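Local coordinates for protein transcriptional repressor PagR (Bacillus anthracis, PDB 2ZKZ) that represses transcription of the pagA and atxA genes as a DNA-binding repressor of the ArsR family, at residues V69-R74 with Y80-N85. Numbering follows the deposited sequence.
Sequences VLKRNR and YYSINN
Asn73 and Tyr80 pair across the beta hairpin, or wing, of this ArsR-type winged helix-turn-helix fold. The hairpin strands are 71-75 and 78-82. Backbone hydrogen bonds join Asn73 to Tyr80 in both directions, and Lys71 to Ser82 likewise. Arg72 and Tyr81 form the non-hydrogen-bonded pair between them.

From CB outward, the Asn73 side chain stays on Tyr80 and Ser82. Asn73 CB lies over one face of the Tyr80 ring, 3.5 Å from its centroid, in a CH-pi contact. Tyr80 CG stands between its own backbone N and carbonyl carbon (chi1 64°), and this carries the ring back across the neighbouring strand over Asn73 CB. Asn73 CG comes next, 3.8 Å from Tyr80 CE2, and its amide plane is 19° from the ring plane. At the tip, Asn73 ND2 donates to Ser82 OG at 2.9 Å. Asn73 ND2 also donates to Tyr80 O at 3.3 Å, from above the carbonyl plane. Tyr80 O therefore accepts from both Asn73 N and Asn73 ND2, and the two ND2 bonds fix the amide's rotation.

On the other face of the sheet, Arg72 runs beside Tyr81, with Arg72 CD 3.7 Å from Tyr81 OH. Tyr81 also packs on Leu62 of helix 55-65. Leu70 reaches that helix and helix 27-39, and its CD1 lies 4.2 Å from Ile83 CG1. Beyond the paired strands, one water donates to Val69 O and to Asn84 OD1 and accepts from Asn84 N at 2.7 Å.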
# COMPACT_ATOMS: atom_id res chain seq x y z
N VAL A 69 11.36 -1.52 -0.15
CA VAL A 69 10.83 -0.26 0.32
C VAL A 69 11.93 0.71 0.74
O VAL A 69 11.83 1.92 0.50
CB VAL A 69 9.89 -0.50 1.53
CG1 VAL A 69 9.37 0.82 2.06
CG2 VAL A 69 8.75 -1.41 1.12
N LEU A 70 12.97 0.17 1.36
CA LEU A 70 14.09 0.98 1.85
C LEU A 70 15.43 0.62 1.23
O LEU A 70 15.64 -0.50 0.75
CB LEU A 70 14.19 0.82 3.37
CG LEU A 70 13.47 1.79 4.31
CD1 LEU A 70 12.26 2.40 3.66
CD2 LEU A 70 13.11 1.07 5.59
N LYS A 71 16.34 1.58 1.26
CA LYS A 71 17.68 1.39 0.73
C LYS A 71 18.67 1.33 1.90
O LYS A 71 18.63 2.18 2.79
CB LYS A 71 18.06 2.55 -0.20
CG LYS A 71 19.37 2.34 -0.93
CD LYS A 71 19.67 3.51 -1.85
CE LYS A 71 20.68 3.11 -2.92
NZ LYS A 71 21.82 2.36 -2.35
N ARG A 72 19.54 0.33 1.90
CA ARG A 72 20.54 0.23 2.94
C ARG A 72 21.81 0.89 2.41
O ARG A 72 22.23 0.63 1.28
CB ARG A 72 20.82 -1.24 3.31
CG ARG A 72 21.85 -1.39 4.42
CD ARG A 72 22.02 -2.84 4.84
NE ARG A 72 22.43 -3.69 3.73
CZ ARG A 72 22.55 -5.01 3.80
NH1 ARG A 72 22.28 -5.64 4.94
NH2 ARG A 72 22.91 -5.71 2.74
N ASN A 73 22.41 1.76 3.22
CA ASN A 73 23.61 2.48 2.84
C ASN A 73 24.72 2.28 3.86
O ASN A 73 24.47 2.10 5.06
CB ASN A 73 23.33 3.99 2.77
CG ASN A 73 22.20 4.33 1.84
OD1 ASN A 73 22.40 4.52 0.64
ND2 ASN A 73 20.98 4.41 2.39
N ARG A 74 25.96 2.34 3.38
CA ARG A 74 27.13 2.18 4.21
C ARG A 74 28.03 3.41 4.07
O ARG A 74 28.24 3.91 2.96
CB ARG A 74 27.89 0.93 3.79
CG ARG A 74 29.34 0.87 4.25
CD ARG A 74 29.46 0.55 5.71
NE ARG A 74 29.10 -0.83 6.03
CZ ARG A 74 29.18 -1.35 7.25
NH1 ARG A 74 29.61 -0.60 8.25
NH2 ARG A 74 28.83 -2.61 7.48
N TYR A 80 23.18 2.99 7.38
CA TYR A 80 21.97 3.78 7.59
C TYR A 80 20.98 3.54 6.46
O TYR A 80 21.35 3.14 5.36
CB TYR A 80 22.28 5.28 7.70
CG TYR A 80 22.85 5.90 6.44
CD1 TYR A 80 24.22 5.87 6.19
CD2 TYR A 80 22.02 6.53 5.51
CE1 TYR A 80 24.76 6.44 5.04
CE2 TYR A 80 22.54 7.10 4.35
CZ TYR A 80 23.91 7.05 4.13
OH TYR A 80 24.43 7.62 2.99
N TYR A 81 19.71 3.80 6.75
CA TYR A 81 18.66 3.59 5.78
C TYR A 81 18.12 4.88 5.21
O TYR A 81 18.18 5.94 5.83
CB TYR A 81 17.53 2.79 6.43
CG TYR A 81 17.95 1.37 6.72
CD1 TYR A 81 17.80 0.37 5.76
CD2 TYR A 81 18.56 1.04 7.93
CE1 TYR A 81 18.26 -0.92 5.99
CE2 TYR A 81 19.03 -0.25 8.18
CZ TYR A 81 18.87 -1.22 7.19
OH TYR A 81 19.34 -2.50 7.40
N SER A 82 17.58 4.78 4.00
CA SER A 82 17.01 5.92 3.31
C SER A 82 15.93 5.45 2.36
O SER A 82 15.75 4.25 2.14
CB SER A 82 18.10 6.65 2.53
OG SER A 82 18.64 5.81 1.52
N ILE A 83 15.19 6.40 1.81
CA ILE A 83 14.14 6.08 0.84
C ILE A 83 14.66 6.55 -0.51
O ILE A 83 14.97 7.73 -0.68
CB ILE A 83 12.83 6.83 1.13
CG1 ILE A 83 12.30 6.48 2.52
CG2 ILE A 83 11.79 6.47 0.07
CD1 ILE A 83 11.14 7.40 2.96
N ASN A 84 14.78 5.64 -1.47
CA ASN A 84 15.24 6.02 -2.80
C ASN A 84 14.21 5.69 -3.88
O ASN A 84 14.39 6.02 -5.05
CB ASN A 84 16.58 5.34 -3.10
CG ASN A 84 16.42 3.98 -3.74
OD1 ASN A 84 15.59 3.17 -3.32
ND2 ASN A 84 17.21 3.72 -4.78
N ASN A 85 13.11 5.04 -3.48
CA ASN A 85 12.04 4.69 -4.41
C ASN A 85 11.01 5.81 -4.38
O ASN A 85 10.41 6.10 -3.34
CB ASN A 85 11.37 3.38 -3.99
CG ASN A 85 10.42 2.84 -5.05
OD1 ASN A 85 9.64 3.58 -5.64
ND2 ASN A 85 10.50 1.54 -5.30
O HOH W 1 13.59 3.27 -1.15